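Local coordinates for Myo-inositol dehydrogenase (Corynebacterium glutamicum, PDB 3EUW), which probably oxidises myo-inositol at its 2-position with NAD+ as a tetrameric member of the Gfo/Idh/MocA oxidoreductase family, at residues A[208-216]-A[225-233]. Sequence-based numbering, arbitrary orientation.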
loop_
_atom_site.group_PDB
_atom_site.type_symbol
_atom_site.label_atom_id
_atom_site.label_comp_id
_atom_site.label_asym_id
_atom_site.label_seq_id
_atom_site.Cartn_x
_atom_site.Cartn_y
_atom_site.Cartn_z
ATOM N N ASN A 208 -9.338 37.635 9.616
ATOM C CA ASN A 208 -8.639 37.383 10.875
ATOM C C ASN A 208 -8.890 35.955 11.351
ATOM O O ASN A 208 -9.357 35.711 12.466
ATOM C CB ASN A 208 -9.091 38.376 11.942
ATOM C CG ASN A 208 -8.678 39.788 11.618
ATOM O OD1 ASN A 208 -9.489 40.603 11.181
ATOM N ND2 ASN A 208 -7.399 40.084 11.808
ATOM N N ASP A 209 -8.567 35.017 10.476
ATOM C CA ASP A 209 -8.736 33.602 10.738
ATOM C C ASP A 209 -7.440 32.941 10.231
ATOM O O ASP A 209 -6.610 33.601 9.599
ATOM C CB ASP A 209 -9.974 33.110 9.976
ATOM C CG ASP A 209 -10.369 31.689 10.329
ATOM O OD1 ASP A 209 -9.840 31.128 11.309
ATOM O OD2 ASP A 209 -11.230 31.139 9.616
ATOM N N TYR A 210 -7.258 31.655 10.507
ATOM C CA TYR A 210 -6.044 30.970 10.067
ATOM C C TYR A 210 -6.378 29.988 8.958
ATOM O O TYR A 210 -7.468 29.397 8.952
ATOM C CB TYR A 210 -5.405 30.187 11.227
ATOM C CG TYR A 210 -5.103 30.992 12.471
ATOM C CD1 TYR A 210 -4.036 31.884 12.512
ATOM C CD2 TYR A 210 -5.883 30.849 13.615
ATOM C CE1 TYR A 210 -3.749 32.618 13.672
ATOM C CE2 TYR A 210 -5.612 31.568 14.771
ATOM C CZ TYR A 210 -4.546 32.449 14.799
ATOM O OH TYR A 210 -4.269 33.132 15.959
ATOM N N ASP A 211 -5.459 29.808 8.013
ATOM C CA ASP A 211 -5.718 28.842 6.961
ATOM C C ASP A 211 -5.079 27.493 7.298
ATOM O O ASP A 211 -5.185 26.542 6.521
ATOM C CB ASP A 211 -5.254 29.357 5.584
ATOM C CG ASP A 211 -3.778 29.654 5.527
ATOM O OD1 ASP A 211 -3.008 29.081 6.321
ATOM O OD2 ASP A 211 -3.384 30.460 4.653
ATOM N N GLN A 212 -4.405 27.422 8.446
ATOM C CA GLN A 212 -3.808 26.176 8.918
ATOM C C GLN A 212 -3.474 26.253 10.408
ATOM O O GLN A 212 -2.993 27.275 10.912
ATOM C CB GLN A 212 -2.554 25.787 8.107
ATOM C CG GLN A 212 -1.321 26.644 8.333
ATOM C CD GLN A 212 -0.071 26.075 7.667
ATOM O OE1 GLN A 212 1.029 26.604 7.830
ATOM N NE2 GLN A 212 -0.238 24.996 6.920
ATOM N N VAL A 213 -3.758 25.168 11.119
ATOM C CA VAL A 213 -3.466 25.123 12.548
ATOM C C VAL A 213 -2.971 23.750 13.021
ATOM O O VAL A 213 -3.163 22.744 12.348
ATOM C CB VAL A 213 -4.726 25.474 13.397
ATOM C CG1 VAL A 213 -5.274 26.840 13.014
ATOM C CG2 VAL A 213 -5.801 24.405 13.208
ATOM N N ILE A 214 -2.313 23.730 14.172
ATOM C CA ILE A 214 -1.859 22.489 14.796
ATOM C C ILE A 214 -2.357 22.576 16.227
ATOM O O ILE A 214 -2.180 23.598 16.886
ATOM C CB ILE A 214 -0.322 22.337 14.871
ATOM C CG1 ILE A 214 0.259 21.764 13.574
ATOM C CG2 ILE A 214 0.027 21.329 15.982
ATOM C CD1 ILE A 214 -0.050 22.510 12.350
ATOM N N VAL A 215 -2.977 21.513 16.709
ATOM C CA VAL A 215 -3.478 21.482 18.076
ATOM C C VAL A 215 -2.915 20.281 18.835
ATOM O O VAL A 215 -2.767 19.192 18.275
ATOM C CB VAL A 215 -5.019 21.393 18.097
ATOM C CG1 VAL A 215 -5.511 21.160 19.520
ATOM C CG2 VAL A 215 -5.632 22.679 17.522
ATOM N N THR A 216 -2.580 20.485 20.100
ATOM C CA THR A 216 -2.100 19.400 20.940
ATOM C C THR A 216 -2.877 19.432 22.266
ATOM O O THR A 216 -2.798 20.398 23.019
ATOM C CB THR A 216 -0.581 19.510 21.205
ATOM O OG1 THR A 216 0.126 19.430 19.964
ATOM C CG2 THR A 216 -0.114 18.378 22.074
ATOM N N ILE A 225 -3.110 14.197 22.242
ATOM C CA ILE A 225 -3.899 14.187 21.024
ATOM C C ILE A 225 -3.350 15.326 20.162
ATOM O O ILE A 225 -3.333 16.484 20.584
ATOM C CB ILE A 225 -5.392 14.431 21.306
ATOM C CG1 ILE A 225 -5.965 13.314 22.193
ATOM C CG2 ILE A 225 -6.151 14.455 20.000
ATOM C CD1 ILE A 225 -5.651 13.465 23.651
ATOM N N ASN A 226 -2.901 14.992 18.960
ATOM C CA ASN A 226 -2.311 15.981 18.060
ATOM C C ASN A 226 -3.137 16.110 16.777
ATOM O O ASN A 226 -3.295 15.156 16.013
ATOM C CB ASN A 226 -0.867 15.566 17.765
ATOM C CG ASN A 226 -0.112 16.591 16.952
ATOM O OD1 ASN A 226 0.019 17.747 17.342
ATOM N ND2 ASN A 226 0.395 16.163 15.811
ATOM N N ILE A 227 -3.673 17.305 16.553
ATOM C CA ILE A 227 -4.508 17.571 15.396
ATOM C C ILE A 227 -3.874 18.546 14.416
ATOM O O ILE A 227 -3.419 19.627 14.809
ATOM C CB ILE A 227 -5.875 18.150 15.841
ATOM C CG1 ILE A 227 -6.557 17.175 16.808
ATOM C CG2 ILE A 227 -6.762 18.402 14.631
ATOM C CD1 ILE A 227 -7.815 17.741 17.463
ATOM N N VAL A 228 -3.849 18.149 13.143
ATOM C CA VAL A 228 -3.299 18.964 12.065
ATOM C C VAL A 228 -4.400 19.324 11.051
ATOM O O VAL A 228 -5.062 18.444 10.490
ATOM C CB VAL A 228 -2.144 18.230 11.325
ATOM C CG1 VAL A 228 -1.603 19.113 10.194
ATOM C CG2 VAL A 228 -1.009 17.877 12.312
ATOM N N ASN A 229 -4.595 20.619 10.832
ATOM C CA ASN A 229 -5.610 21.095 9.895
ATOM C C ASN A 229 -5.017 22.021 8.829
ATOM O O ASN A 229 -4.009 22.708 9.065
ATOM C CB ASN A 229 -6.692 21.904 10.617
ATOM C CG ASN A 229 -7.658 21.053 11.422
ATOM O OD1 ASN A 229 -7.750 19.821 11.279
ATOM N ND2 ASN A 229 -8.416 21.729 12.269
ATOM N N SER A 230 -5.642 22.028 7.656
ATOM C CA SER A 230 -5.263 22.932 6.578
ATOM C C SER A 230 -6.519 23.209 5.800
ATOM O O SER A 230 -7.360 22.332 5.661
ATOM C CB SER A 230 -4.237 22.352 5.623
ATOM O OG SER A 230 -4.055 23.286 4.575
ATOM N N ARG A 231 -6.640 24.424 5.287
ATOM C CA ARG A 231 -7.816 24.811 4.546
ATOM C C ARG A 231 -7.802 24.496 3.043
ATOM O O ARG A 231 -8.726 24.873 2.327
ATOM C CB ARG A 231 -8.106 26.295 4.799
ATOM C CG ARG A 231 -8.838 26.570 6.119
ATOM C CD ARG A 231 -10.231 25.921 6.133
ATOM N NE ARG A 231 -11.107 26.515 7.142
ATOM C CZ ARG A 231 -12.316 26.058 7.469
ATOM N NH1 ARG A 231 -12.818 24.996 6.871
ATOM N NH2 ARG A 231 -13.024 26.660 8.414
ATOM N N HIS A 232 -6.746 23.845 2.560
ATOM C CA HIS A 232 -6.707 23.400 1.166
ATOM C C HIS A 232 -5.915 22.101 1.057
ATOM O O HIS A 232 -5.132 21.767 1.949
ATOM C CB HIS A 232 -6.174 24.472 0.195
ATOM C CG HIS A 232 -4.718 24.786 0.332
ATOM N ND1 HIS A 232 -4.086 25.706 -0.473
ATOM C CD2 HIS A 232 -3.768 24.295 1.166
ATOM C CE1 HIS A 232 -2.804 25.768 -0.148
ATOM N NE2 HIS A 232 -2.588 24.922 0.842
ATOM N N CYS A 233 -6.141 21.357 -0.021
ATOM C CA CYS A 233 -5.475 20.076 -0.212
ATOM C C CYS A 233 -5.650 19.670 -1.665
ATOM O O CYS A 233 -6.759 19.390 -2.109
ATOM C CB CYS A 233 -6.101 19.028 0.708
ATOM S SG CYS A 233 -5.350 17.388 0.629
HETATM O O HOH W 1 -10.062 29.083 8.282
HETATM O O HOH W 2 -13.300 29.439 9.213
#
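V215 and I227 face each other as an antiparallel hydrogen-bonded pair in a beta hairpin. Its strands, 212-219 and 224-230, are neighbours in the large mixed sheet of the Gfo/Idh/MocA C-terminal domain. The tight part is here. V215 N to I227 O and I227 N to V215 O both measure 2.7 Å, and both bonds are nearly straight. On the face toward helix 169-185, V215 CB lies 4.0 Å from I227 CB. V213 and N229 lie side by side on that face. With chi1 at -57°, V213 CG1 lies anti to the carbonyl carbon. That leaves CG2 between the backbone N and the carbonyl carbon, where it reaches N229 CB at 3.7 Å. V213 also packs on I170 and F171 of the helix. I214, T216 and N226 are on the other face, where the second subunit packs; there I214 and T216 meet T216 and I214 of that subunit. This face thus forms part of an interface between two subunits of the tetramer.

Away from the hairpin turn the bonding becomes uneven. N229 N still gives V213 O a nearly straight bond of 3.0 Å, but V213 N approaches N229 O from above the carbonyl plane, 47° out of it, at 3.2 Å. The last direct backbone bond runs from R231 N to D211 O. Beyond it, water takes over. The R231 chain bends at chi2 (-63°), and its guanidinium stays 5.0 Å from D209, measured NH2 to OD2. D155 and D173 form salt bridges with this arginine. One water bridges R231 NH2 and D209 OD2. A second lies at the guanidinium edge, in its plane: it accepts from R231 NE and donates to D209 OD2 and Y210 O.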